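Local structure of conserved hypothetical protein (Streptococcus pneumoniae, 4QDY) at residues Lys26-Gly31 against Ile137-Glu142; Val75-Glu80 against Ala88-Gln93; Thr161-Gly166 against Val193-Val198; Val168-Ile173 against Ala182-Phe187. The protein is of unknown function, but carries two YbbR-like domains in tandem and forms an assembly of two copies. All coordinates share one frame; numbering follows the deposited sequence.

Contact 1: Lys26-Gly31 against Ile137-Glu142; sequences KYFISG and ITSDQE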
loop_
_atom_site.group_PDB
_atom_site.type_symbol
_atom_site.label_atom_id
_atom_site.label_comp_id
_atom_site.label_asym_id
_atom_site.label_seq_id
_atom_site.Cartn_x
_atom_site.Cartn_y
_atom_site.Cartn_z
ATOM N N LYS A 26 -1.080 -13.951 11.012
ATOM C CA LYS A 26 -2.012 -14.953 10.500
ATOM C C LYS A 26 -2.531 -14.551 9.111
ATOM O O LYS A 26 -2.798 -15.432 8.289
ATOM C CB LYS A 26 -3.185 -15.143 11.480
ATOM C CG LYS A 26 -4.057 -16.365 11.191
ATOM C CD LYS A 26 -5.176 -16.538 12.214
ATOM C CE LYS A 26 -6.023 -17.771 11.972
ATOM N NZ LYS A 26 -5.264 -19.040 12.157
ATOM N N TYR A 27 -2.663 -13.234 8.846
ATOM C CA TYR A 27 -3.192 -12.748 7.573
ATOM C C TYR A 27 -2.236 -11.797 6.847
ATOM O O TYR A 27 -1.463 -11.074 7.478
ATOM C CB TYR A 27 -4.527 -12.010 7.793
ATOM C CG TYR A 27 -5.574 -12.811 8.535
ATOM C CD1 TYR A 27 -6.380 -13.731 7.868
ATOM C CD2 TYR A 27 -5.799 -12.612 9.895
ATOM C CE1 TYR A 27 -7.357 -14.461 8.545
ATOM C CE2 TYR A 27 -6.773 -13.336 10.582
ATOM C CZ TYR A 27 -7.551 -14.258 9.902
ATOM O OH TYR A 27 -8.511 -14.972 10.576
ATOM N N PHE A 28 -2.330 -11.794 5.505
ATOM C CA PHE A 28 -1.605 -10.914 4.590
ATOM C C PHE A 28 -2.628 -10.041 3.873
ATOM O O PHE A 28 -3.622 -10.571 3.370
ATOM C CB PHE A 28 -0.730 -11.713 3.603
ATOM C CG PHE A 28 0.132 -10.853 2.707
ATOM C CD1 PHE A 28 1.404 -10.459 3.107
ATOM C CD2 PHE A 28 -0.323 -10.442 1.459
ATOM C CE1 PHE A 28 2.199 -9.660 2.280
ATOM C CE2 PHE A 28 0.473 -9.641 0.633
ATOM C CZ PHE A 28 1.728 -9.256 1.050
ATOM N N ILE A 29 -2.421 -8.713 3.853
ATOM C CA ILE A 29 -3.391 -7.803 3.234
ATOM C C ILE A 29 -2.730 -6.987 2.096
ATOM O O ILE A 29 -1.527 -6.714 2.137
ATOM C CB ILE A 29 -4.057 -6.858 4.278
ATOM C CG1 ILE A 29 -3.043 -5.902 4.962
ATOM C CG2 ILE A 29 -4.884 -7.666 5.302
ATOM C CD1 ILE A 29 -3.666 -4.755 5.761
ATOM N N SER A 30 -3.546 -6.614 1.081
ATOM C CA SER A 30 -3.161 -5.836 -0.106
ATOM C C SER A 30 -4.398 -5.294 -0.850
ATOM O O SER A 30 -5.529 -5.644 -0.505
ATOM C CB SER A 30 -2.325 -6.694 -1.059
ATOM O OG SER A 30 -3.066 -7.798 -1.557
ATOM N N GLY A 31 -4.159 -4.461 -1.867
ATOM C CA GLY A 31 -5.202 -3.918 -2.733
ATOM C C GLY A 31 -5.826 -2.589 -2.354
ATOM O O GLY A 31 -6.941 -2.292 -2.795
ATOM N N ILE A 137 9.725 -15.194 0.231
ATOM C CA ILE A 137 8.621 -14.350 -0.202
ATOM C C ILE A 137 7.419 -14.608 0.703
ATOM O O ILE A 137 7.037 -15.758 0.907
ATOM C CB ILE A 137 8.254 -14.552 -1.711
ATOM C CG1 ILE A 137 9.461 -14.383 -2.670
ATOM C CG2 ILE A 137 7.123 -13.631 -2.132
ATOM C CD1 ILE A 137 10.374 -15.603 -2.867
ATOM N N THR A 138 6.825 -13.531 1.229
ATOM C CA THR A 138 5.639 -13.577 2.077
ATOM C C THR A 138 4.497 -12.878 1.328
ATOM O O THR A 138 4.680 -11.765 0.829
ATOM C CB THR A 138 5.930 -12.948 3.451
ATOM O OG1 THR A 138 7.098 -13.552 4.014
ATOM C CG2 THR A 138 4.763 -13.088 4.415
ATOM N N SER A 139 3.338 -13.548 1.230
ATOM C CA SER A 139 2.126 -13.057 0.562
ATOM C C SER A 139 0.951 -13.989 0.868
ATOM O O SER A 139 1.054 -14.822 1.773
ATOM C CB SER A 139 2.356 -12.946 -0.949
ATOM O OG SER A 139 1.268 -12.326 -1.611
ATOM N N ASP A 140 -0.165 -13.848 0.132
ATOM C CA ASP A 140 -1.305 -14.753 0.238
ATOM C C ASP A 140 -1.001 -15.963 -0.657
ATOM O O ASP A 140 -0.124 -15.857 -1.515
ATOM C CB ASP A 140 -2.629 -14.045 -0.119
ATOM C CG ASP A 140 -2.672 -13.372 -1.480
ATOM O OD1 ASP A 140 -2.503 -14.077 -2.499
ATOM O OD2 ASP A 140 -2.986 -12.163 -1.532
ATOM N N GLN A 141 -1.684 -17.103 -0.462
ATOM C CA GLN A 141 -1.421 -18.314 -1.245
ATOM C C GLN A 141 -1.756 -18.115 -2.748
ATOM O O GLN A 141 -1.064 -18.685 -3.597
ATOM C CB GLN A 141 -2.223 -19.506 -0.684
ATOM C CG GLN A 141 -1.826 -20.871 -1.262
ATOM C CD GLN A 141 -0.385 -21.229 -0.986
ATOM O OE1 GLN A 141 0.051 -21.343 0.166
ATOM N NE2 GLN A 141 0.380 -21.448 -2.043
ATOM N N GLU A 142 -2.786 -17.294 -3.059
ATOM C CA GLU A 142 -3.263 -17.017 -4.422
ATOM C C GLU A 142 -2.169 -16.361 -5.282
ATOM O O GLU A 142 -1.868 -16.870 -6.364
ATOM C CB GLU A 142 -4.521 -16.113 -4.427
ATOM C CG GLU A 142 -5.660 -16.530 -3.507
ATOM C CD GLU A 142 -5.516 -16.090 -2.062
ATOM O OE1 GLU A 142 -5.614 -14.868 -1.801
ATOM O OE2 GLU A 142 -5.359 -16.967 -1.183
HETATM O O HOH W 1 -3.774 -10.221 0.148
#
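Phe28 lays its ring on the backbone of Ser139, where the first YbbR-like region of the chain meets the second. CG stands anti to the backbone N (chi1 -175°), on the side of the corner after strand 135-138. Starting at the root, Phe28 CB sits beside the carbonyl of Ser139, 3.9 Å from Ser139 C. CG comes next and has Ser139 CA and C at equal range. On one flank, CD1 keeps to Ser139 CA and CE1 reaches the carbonyl oxygen of Thr138, with Phe28 CE1 to Thr138 O at 3.6 Å. On the other flank, Phe28 CD2 approaches Asp140 N at 3.7 Å, and Phe28 CE2 meets Ser139 OG at 3.6 Å. The outermost atom, CZ, is about equally far from Ser139 CA and Thr138 O. Ser139 CA itself stands over the ring centre, 3.5 Å from the centroid of Phe28 and 4° off the normal, a face-on CH-pi contact. The corner beneath the ring leads into helix 141-145, for which Asp140 is the N-cap: its OD1 accepts from Thr143 N, while Ser139 OG is hydrogen-bonded to Thr143 OG1 and Pro181 O. Asp140 OD2 accepts from a water at 2.7 Å, and the same water is hydrogen-bonded to Ser30 OG at 3.0 Å.

Contact 2: Val75-Glu80 against Ala88-Gln93; sequences VPLSIE and AVATPQ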
loop_
_atom_site.group_PDB
_atom_site.type_symbol
_atom_site.label_atom_id
_atom_site.label_comp_id
_atom_site.label_asym_id
_atom_site.label_seq_id
_atom_site.Cartn_x
_atom_site.Cartn_y
_atom_site.Cartn_z
ATOM N N VAL A 75 -13.817 -1.655 4.067
ATOM C CA VAL A 75 -13.987 -1.277 5.472
ATOM C C VAL A 75 -14.022 0.261 5.629
ATOM O O VAL A 75 -13.251 0.966 4.970
ATOM C CB VAL A 75 -12.892 -1.892 6.389
ATOM C CG1 VAL A 75 -13.112 -3.390 6.569
ATOM C CG2 VAL A 75 -11.474 -1.596 5.889
ATOM N N PRO A 76 -14.906 0.792 6.512
ATOM C CA PRO A 76 -14.964 2.250 6.703
ATOM C C PRO A 76 -13.808 2.752 7.556
ATOM O O PRO A 76 -13.444 2.113 8.543
ATOM C CB PRO A 76 -16.309 2.473 7.414
ATOM C CG PRO A 76 -16.977 1.124 7.481
ATOM C CD PRO A 76 -15.894 0.111 7.371
ATOM N N LEU A 77 -13.229 3.893 7.166
ATOM C CA LEU A 77 -12.124 4.508 7.896
ATOM C C LEU A 77 -12.657 5.369 9.044
ATOM O O LEU A 77 -13.705 6.004 8.896
ATOM C CB LEU A 77 -11.235 5.354 6.963
ATOM C CG LEU A 77 -10.566 4.667 5.763
ATOM C CD1 LEU A 77 -9.723 5.655 4.989
ATOM C CD2 LEU A 77 -9.687 3.504 6.190
ATOM N N SER A 78 -11.940 5.396 10.181
ATOM C CA SER A 78 -12.336 6.189 11.346
ATOM C C SER A 78 -11.310 7.267 11.668
ATOM O O SER A 78 -10.109 7.013 11.583
ATOM C CB SER A 78 -12.527 5.295 12.569
ATOM O OG SER A 78 -13.557 4.345 12.356
ATOM N N ILE A 79 -11.785 8.464 12.045
ATOM C CA ILE A 79 -10.916 9.571 12.446
ATOM C C ILE A 79 -10.914 9.585 13.976
ATOM O O ILE A 79 -11.953 9.837 14.594
ATOM C CB ILE A 79 -11.284 10.962 11.821
ATOM C CG1 ILE A 79 -11.278 10.965 10.269
ATOM C CG2 ILE A 79 -10.368 12.069 12.347
ATOM C CD1 ILE A 79 -12.532 10.435 9.574
ATOM N N GLU A 80 -9.762 9.272 14.580
ATOM C CA GLU A 80 -9.608 9.228 16.034
ATOM C C GLU A 80 -8.725 10.374 16.527
ATOM O O GLU A 80 -7.849 10.830 15.793
ATOM C CB GLU A 80 -9.018 7.881 16.488
ATOM C CG GLU A 80 -9.897 6.677 16.184
ATOM C CD GLU A 80 -9.387 5.325 16.650
ATOM O OE1 GLU A 80 -8.427 5.279 17.454
ATOM O OE2 GLU A 80 -9.984 4.304 16.238
ATOM N N ALA A 88 -13.679 16.366 10.189
ATOM C CA ALA A 88 -12.731 15.644 9.337
ATOM C C ALA A 88 -13.424 14.582 8.502
ATOM O O ALA A 88 -14.203 13.783 9.031
ATOM C CB ALA A 88 -11.648 14.997 10.183
ATOM N N VAL A 89 -13.143 14.578 7.188
ATOM C CA VAL A 89 -13.689 13.595 6.252
ATOM C C VAL A 89 -12.520 13.054 5.431
ATOM O O VAL A 89 -11.851 13.821 4.731
ATOM C CB VAL A 89 -14.845 14.130 5.351
ATOM C CG1 VAL A 89 -15.404 13.016 4.469
ATOM C CG2 VAL A 89 -15.972 14.747 6.177
ATOM N N ALA A 90 -12.263 11.737 5.543
ATOM C CA ALA A 90 -11.195 11.050 4.820
ATOM C C ALA A 90 -11.561 10.881 3.348
ATOM O O ALA A 90 -12.733 10.674 3.024
ATOM C CB ALA A 90 -10.921 9.697 5.453
ATOM N N THR A 91 -10.554 10.973 2.463
ATOM C CA THR A 91 -10.685 10.842 1.012
ATOM C C THR A 91 -9.751 9.697 0.545
ATOM O O THR A 91 -8.537 9.913 0.452
ATOM C CB THR A 91 -10.380 12.197 0.334
ATOM O OG1 THR A 91 -11.236 13.202 0.881
ATOM C CG2 THR A 91 -10.541 12.154 -1.184
ATOM N N PRO A 92 -10.264 8.470 0.277
ATOM C CA PRO A 92 -11.671 8.023 0.335
ATOM C C PRO A 92 -12.129 7.683 1.763
ATOM O O PRO A 92 -11.295 7.509 2.653
ATOM C CB PRO A 92 -11.659 6.770 -0.546
ATOM C CG PRO A 92 -10.291 6.193 -0.345
ATOM C CD PRO A 92 -9.374 7.380 -0.176
ATOM N N GLN A 93 -13.459 7.596 1.975
ATOM C CA GLN A 93 -14.062 7.282 3.277
ATOM C C GLN A 93 -13.902 5.798 3.616
ATOM O O GLN A 93 -13.844 5.446 4.795
ATOM C CB GLN A 93 -15.556 7.660 3.332
ATOM C CG GLN A 93 -15.893 9.154 3.193
ATOM C CD GLN A 93 -15.914 9.691 1.775
ATOM O OE1 GLN A 93 -15.025 9.447 0.952
ATOM N NE2 GLN A 93 -16.915 10.504 1.480
#
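Leu77 N donates to Gln93 O at 2.9 Å, a nearly linear bond (N-H...O 167°) that lies almost on the line of the carbonyl and ties together two strands of a beta hairpin, 71-80 and 87-113, where both strands are irregular. The irregularity on the second strand is a cis peptide before Pro92, after which the chain bends and brings Gln93 O to Leu77. That oxygen also lies against the leucine side chain, with Leu77 CB at 3.4 Å from Gln93 O and CG scarcely farther. Leu77 CG is anti to its own carbonyl carbon (chi1 -59°), and CD1 continues across the hairpin to the proline carbonyl, Leu77 CD1 lying 3.4 Å from Pro92 O. The same methyl also meets the methyl of Ala90, Leu77 CD1 to Ala90 CB being 4.2 Å. Two residues on, Ile79 straddles Ala88: its branches CG1 and CG2 both touch Ala88 CB, the CG2 contact at 3.9 Å. Its tip, Ile79 CD1, stands 3.8 Å from Ala88 O and grazes Ala90 CB. Val61 and Ala63 of strand 60-64 pack on Leu77, while Phe187 of the second subunit packs on Pro92 and Gln93. With one hydrogen bond between the two segments and aliphatic side chains over the rest, this part of the hairpin coheres through side-chain packing more than through a ladder of backbone bonds.

Contact 3: Thr161-Gly166 against Val193-Val198; sequences TGNYSG and VTTKPV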
loop_
_atom_site.group_PDB
_atom_site.type_symbol
_atom_site.label_atom_id
_atom_site.label_comp_id
_atom_site.label_asym_id
_atom_site.label_seq_id
_atom_site.Cartn_x
_atom_site.Cartn_y
_atom_site.Cartn_z
ATOM N N THR A 161 28.026 3.024 -16.617
ATOM C CA THR A 161 29.067 3.749 -17.360
ATOM C C THR A 161 30.409 3.004 -17.236
ATOM O O THR A 161 31.411 3.415 -17.829
ATOM C CB THR A 161 29.177 5.200 -16.852
ATOM O OG1 THR A 161 29.511 5.194 -15.464
ATOM C CG2 THR A 161 27.901 6.005 -17.079
ATOM N N GLY A 162 30.395 1.914 -16.473
ATOM C CA GLY A 162 31.542 1.053 -16.212
ATOM C C GLY A 162 31.189 -0.016 -15.200
ATOM O O GLY A 162 30.007 -0.350 -15.047
ATOM N N ASN A 163 32.207 -0.565 -14.501
ATOM C CA ASN A 163 32.001 -1.588 -13.473
ATOM C C ASN A 163 31.171 -0.999 -12.330
ATOM O O ASN A 163 31.576 -0.010 -11.713
ATOM C CB ASN A 163 33.333 -2.162 -12.958
ATOM C CG ASN A 163 34.119 -2.988 -13.957
ATOM O OD1 ASN A 163 33.669 -3.294 -15.070
ATOM N ND2 ASN A 163 35.308 -3.410 -13.557
ATOM N N TYR A 164 29.972 -1.562 -12.118
ATOM C CA TYR A 164 29.021 -1.101 -11.110
ATOM C C TYR A 164 28.873 -2.122 -9.983
ATOM O O TYR A 164 28.952 -3.328 -10.205
ATOM C CB TYR A 164 27.651 -0.829 -11.769
ATOM C CG TYR A 164 26.544 -0.391 -10.829
ATOM C CD1 TYR A 164 26.372 0.950 -10.501
ATOM C CD2 TYR A 164 25.627 -1.308 -10.323
ATOM C CE1 TYR A 164 25.344 1.362 -9.651
ATOM C CE2 TYR A 164 24.598 -0.912 -9.469
ATOM C CZ TYR A 164 24.456 0.427 -9.139
ATOM O OH TYR A 164 23.434 0.824 -8.308
ATOM N N SER A 165 28.651 -1.603 -8.773
ATOM C CA SER A 165 28.398 -2.335 -7.538
ATOM C C SER A 165 27.481 -1.496 -6.667
ATOM O O SER A 165 27.816 -0.352 -6.345
ATOM C CB SER A 165 29.699 -2.688 -6.824
ATOM O OG SER A 165 29.439 -3.385 -5.616
ATOM N N GLY A 166 26.311 -2.041 -6.351
ATOM C CA GLY A 166 25.314 -1.352 -5.542
ATOM C C GLY A 166 24.074 -2.162 -5.236
ATOM O O GLY A 166 23.804 -3.179 -5.885
ATOM N N VAL A 193 28.182 -5.494 -11.724
ATOM C CA VAL A 193 28.209 -5.503 -13.186
ATOM C C VAL A 193 29.658 -5.364 -13.668
ATOM O O VAL A 193 30.333 -4.390 -13.335
ATOM C CB VAL A 193 27.300 -4.395 -13.798
ATOM C CG1 VAL A 193 27.321 -4.439 -15.325
ATOM C CG2 VAL A 193 25.867 -4.512 -13.292
ATOM N N THR A 194 30.123 -6.354 -14.445
ATOM C CA THR A 194 31.444 -6.378 -15.075
ATOM C C THR A 194 31.248 -5.850 -16.493
ATOM O O THR A 194 30.311 -6.279 -17.173
ATOM C CB THR A 194 32.053 -7.788 -14.996
ATOM O OG1 THR A 194 32.180 -8.153 -13.621
ATOM C CG2 THR A 194 33.416 -7.885 -15.678
ATOM N N THR A 195 32.078 -4.882 -16.921
ATOM C CA THR A 195 31.916 -4.274 -18.244
ATOM C C THR A 195 33.216 -4.225 -19.048
ATOM O O THR A 195 34.305 -4.080 -18.486
ATOM C CB THR A 195 31.376 -2.838 -18.124
ATOM O OG1 THR A 195 32.283 -2.055 -17.349
ATOM C CG2 THR A 195 29.970 -2.773 -17.533
ATOM N N LYS A 196 33.069 -4.304 -20.382
ATOM C CA LYS A 196 34.132 -4.200 -21.377
ATOM C C LYS A 196 33.895 -2.942 -22.231
ATOM O O LYS A 196 32.761 -2.727 -22.674
ATOM C CB LYS A 196 34.201 -5.470 -22.242
ATOM N N PRO A 197 34.910 -2.070 -22.447
ATOM C CA PRO A 197 34.662 -0.852 -23.236
ATOM C C PRO A 197 34.762 -1.135 -24.740
ATOM O O PRO A 197 35.864 -1.251 -25.280
ATOM C CB PRO A 197 35.754 0.120 -22.756
ATOM C CG PRO A 197 36.692 -0.694 -21.883
ATOM C CD PRO A 197 36.311 -2.135 -21.991
ATOM N N VAL A 198 33.580 -1.263 -25.395
ATOM C CA VAL A 198 33.304 -1.529 -26.823
ATOM C C VAL A 198 34.600 -1.693 -27.649
ATOM O O VAL A 198 34.586 -2.306 -28.715
ATOM C CB VAL A 198 32.424 -0.418 -27.461
ATOM C CG1 VAL A 198 31.003 -0.447 -26.906
ATOM C CG2 VAL A 198 33.048 0.971 -27.310
#
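The Tyr164 ring and the Asn163 carboxamide are the two flat groups here, and they are used quite differently. The ring meets Val193 CG2 obliquely, and the rest of it heads off from strand 183-196, so the closer apolar touch is at its root, Tyr164 CB to Val193 CB at 4.1 Å. The carboxamide is used through its oxygen. Thr195 N and Thr195 OG1 reach Asn163 OD1 from opposite faces of the amide plane, the first tilted 25° from it and the second 28°. Both bonds, Thr195 N to Asn163 OD1 and Thr195 OG1 to Asn163 OD1, measure 2.9 Å. Two donors from one residue thus grip a single acceptor and restrict rotation of the amide. The hydroxyl is placed for this by chi1 59°, which sets OG1 between the backbone N and the carbonyl carbon. Thr195 CG2 lies 3.5 Å from Gly162 O.

One step along, Tyr164 and Val193 form an antiparallel hydrogen-bonded pair. Val193 N donates to Tyr164 O at 2.8 Å and almost straight, whereas the return bond, Tyr164 N to Val193 O, is longer at 3.1 Å. Asn163 CA adds a CA-H...O contact to that same Val193 oxygen, at 3.3 Å. The side-chain bonds of Asn163 therefore extend the ladder past its last backbone pair.

These residues form the open end of the hairpin of strands 164-173 and 183-196. Strand 124-130 pairs with the latter on its other side, bonding to Thr194 and Lys196, while Leu154 and Glu158 of a loop touch the Tyr164 side chain.

Contact 4: Val168-Ile173 against Ala182-Phe187; sequences VPLQAI and AVITPF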
loop_
_atom_site.group_PDB
_atom_site.type_symbol
_atom_site.label_atom_id
_atom_site.label_comp_id
_atom_site.label_asym_id
_atom_site.label_seq_id
_atom_site.Cartn_x
_atom_site.Cartn_y
_atom_site.Cartn_z
ATOM N N VAL A 168 20.284 -3.150 -5.228
ATOM C CA VAL A 168 19.163 -3.102 -6.167
ATOM C C VAL A 168 17.946 -3.779 -5.502
ATOM O O VAL A 168 18.111 -4.834 -4.882
ATOM C CB VAL A 168 19.483 -3.720 -7.562
ATOM C CG1 VAL A 168 20.543 -2.911 -8.302
ATOM C CG2 VAL A 168 19.886 -5.192 -7.467
ATOM N N PRO A 169 16.726 -3.199 -5.607
ATOM C CA PRO A 169 15.561 -3.837 -4.968
ATOM C C PRO A 169 15.140 -5.137 -5.654
ATOM O O PRO A 169 15.390 -5.325 -6.846
ATOM C CB PRO A 169 14.461 -2.784 -5.114
ATOM C CG PRO A 169 14.850 -1.981 -6.295
ATOM C CD PRO A 169 16.347 -1.938 -6.281
ATOM N N LEU A 170 14.499 -6.029 -4.885
ATOM C CA LEU A 170 13.989 -7.310 -5.364
ATOM C C LEU A 170 12.470 -7.244 -5.511
ATOM O O LEU A 170 11.786 -6.794 -4.592
ATOM C CB LEU A 170 14.401 -8.457 -4.422
ATOM C CG LEU A 170 15.883 -8.859 -4.438
ATOM C CD1 LEU A 170 16.257 -9.616 -3.193
ATOM C CD2 LEU A 170 16.235 -9.658 -5.684
ATOM N N GLN A 171 11.956 -7.668 -6.682
ATOM C CA GLN A 171 10.525 -7.687 -7.012
ATOM C C GLN A 171 10.071 -9.078 -7.462
ATOM O O GLN A 171 10.823 -9.783 -8.134
ATOM C CB GLN A 171 10.191 -6.669 -8.117
ATOM C CG GLN A 171 10.371 -5.203 -7.732
ATOM C CD GLN A 171 10.038 -4.261 -8.869
ATOM O OE1 GLN A 171 10.299 -4.530 -10.049
ATOM N NE2 GLN A 171 9.517 -3.097 -8.527
ATOM N N ALA A 172 8.831 -9.458 -7.104
ATOM C CA ALA A 172 8.226 -10.733 -7.489
ATOM C C ALA A 172 7.276 -10.510 -8.654
ATOM O O ALA A 172 6.324 -9.739 -8.524
ATOM C CB ALA A 172 7.505 -11.360 -6.303
ATOM N N ILE A 173 7.559 -11.134 -9.812
ATOM C CA ILE A 173 6.734 -10.955 -11.012
ATOM C C ILE A 173 6.164 -12.310 -11.494
ATOM O O ILE A 173 6.695 -13.372 -11.157
ATOM C CB ILE A 173 7.500 -10.244 -12.172
ATOM C CG1 ILE A 173 8.696 -11.086 -12.701
ATOM C CG2 ILE A 173 7.916 -8.815 -11.770
ATOM C CD1 ILE A 173 9.302 -10.618 -14.028
ATOM N N ALA A 182 3.695 -8.751 -2.761
ATOM C CA ALA A 182 4.440 -9.691 -1.932
ATOM C C ALA A 182 5.608 -9.007 -1.221
ATOM O O ALA A 182 6.176 -8.048 -1.749
ATOM C CB ALA A 182 4.955 -10.827 -2.798
ATOM N N VAL A 183 5.967 -9.511 -0.026
ATOM C CA VAL A 183 7.068 -9.007 0.801
ATOM C C VAL A 183 8.249 -9.971 0.643
ATOM O O VAL A 183 8.128 -11.151 0.976
ATOM C CB VAL A 183 6.637 -8.826 2.284
ATOM C CG1 VAL A 183 7.786 -8.294 3.134
ATOM C CG2 VAL A 183 5.424 -7.910 2.398
ATOM N N ILE A 184 9.380 -9.476 0.125
ATOM C CA ILE A 184 10.562 -10.303 -0.123
ATOM C C ILE A 184 11.613 -10.033 0.958
ATOM O O ILE A 184 11.816 -8.883 1.350
ATOM C CB ILE A 184 11.120 -10.036 -1.549
ATOM C CG1 ILE A 184 9.985 -10.160 -2.598
ATOM C CG2 ILE A 184 12.308 -10.971 -1.881
ATOM C CD1 ILE A 184 10.320 -9.784 -3.966
ATOM N N THR A 185 12.264 -11.106 1.442
ATOM C CA THR A 185 13.315 -11.039 2.456
ATOM C C THR A 185 14.539 -11.832 1.928
ATOM O O THR A 185 14.426 -13.041 1.709
ATOM C CB THR A 185 12.803 -11.542 3.813
ATOM O OG1 THR A 185 11.606 -10.839 4.144
ATOM C CG2 THR A 185 13.826 -11.361 4.926
ATOM N N PRO A 186 15.701 -11.178 1.687
ATOM C CA PRO A 186 15.992 -9.739 1.864
ATOM C C PRO A 186 15.199 -8.881 0.877
ATOM O O PRO A 186 14.802 -9.374 -0.183
ATOM C CB PRO A 186 17.503 -9.656 1.603
ATOM C CG PRO A 186 17.793 -10.812 0.694
ATOM C CD PRO A 186 16.882 -11.904 1.174
ATOM N N PHE A 187 14.931 -7.615 1.241
ATOM C CA PHE A 187 14.164 -6.683 0.406
ATOM C C PHE A 187 15.000 -6.204 -0.797
ATOM O O PHE A 187 14.424 -5.782 -1.802
ATOM C CB PHE A 187 13.662 -5.479 1.224
ATOM C CG PHE A 187 14.686 -4.775 2.083
ATOM C CD1 PHE A 187 15.480 -3.762 1.559
ATOM C CD2 PHE A 187 14.820 -5.087 3.429
ATOM C CE1 PHE A 187 16.424 -3.110 2.356
ATOM C CE2 PHE A 187 15.752 -4.424 4.231
ATOM C CZ PHE A 187 16.549 -3.439 3.689
#
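Leu170 N donates to Phe187 O across the hairpin at a length of 3.1 Å. The bond is fairly straight at 164°, with the donor tilted out of the carbonyl plane. Phe187 follows Pro186, whose preceding peptide bond is cis, and it is the turn of chain after this bond that presents the carbonyl to strand 168-173. Phe187's own CB points away from that strand, so here the residue contributes its backbone.

Strands 168-173 and 183-185 run at 129° to each other, with their axes 7.5 Å apart at the closest, and side chains meet between them. Leu170 lies next to the backbone bond. Its CB lies 3.7 Å from Phe187 O, and Leu170 CD1 reaches the proline carbonyl, 3.4 Å from Pro186 O, with Pro186 CG a little farther on. From the other strand comes Ile184, with CG1 anti to the carbonyl carbon (chi1 -51°). Its CG2 branch rests on Leu170 CB at 4.1 Å, while the Ile184 CD1 tip lies against the peptide backbone of the facing strand, with Leu170 O at 3.4 Å and Ala172 N at 3.5 Å. The methyl of Ala172 borders the same tip, Ile184 CD1 to Ala172 CB being 4.0 Å. Farther still, Ala172 and Ala182 meet methyl to methyl.

Val135 of strand 135-138 packs on Leu170, Ile184 and Pro186, and Ala152 of strand 149-153 on Leu170. The second subunit also reaches this contact: its Thr96 touches Pro169 and its Thr72 touches Gln171.

Contacts 2, 3 and 4 are each formed within a beta hairpin, and contact 1 joins the two YbbR-like regions. Contacts 3 and 4 share strands 164-173 and 183-196, with centres 24 Å apart. Contact 4 touches contact 1 directly: Thr138 N lies 2.7 Å from Val183 O, a probable hydrogen bond, and Phe28 CE1 packs on Val183 CG2 at 3.7 Å. Contact 2 and contact 4 have centres 31 Å apart within one chain, yet meet between subunits, where Pro92 of one copy packs on Phe187 of the other. Each of these residues follows or forms a cis-proline bend. A bound PEG, probably from crystallisation, lies about 4 Å from the Phe28 side chain.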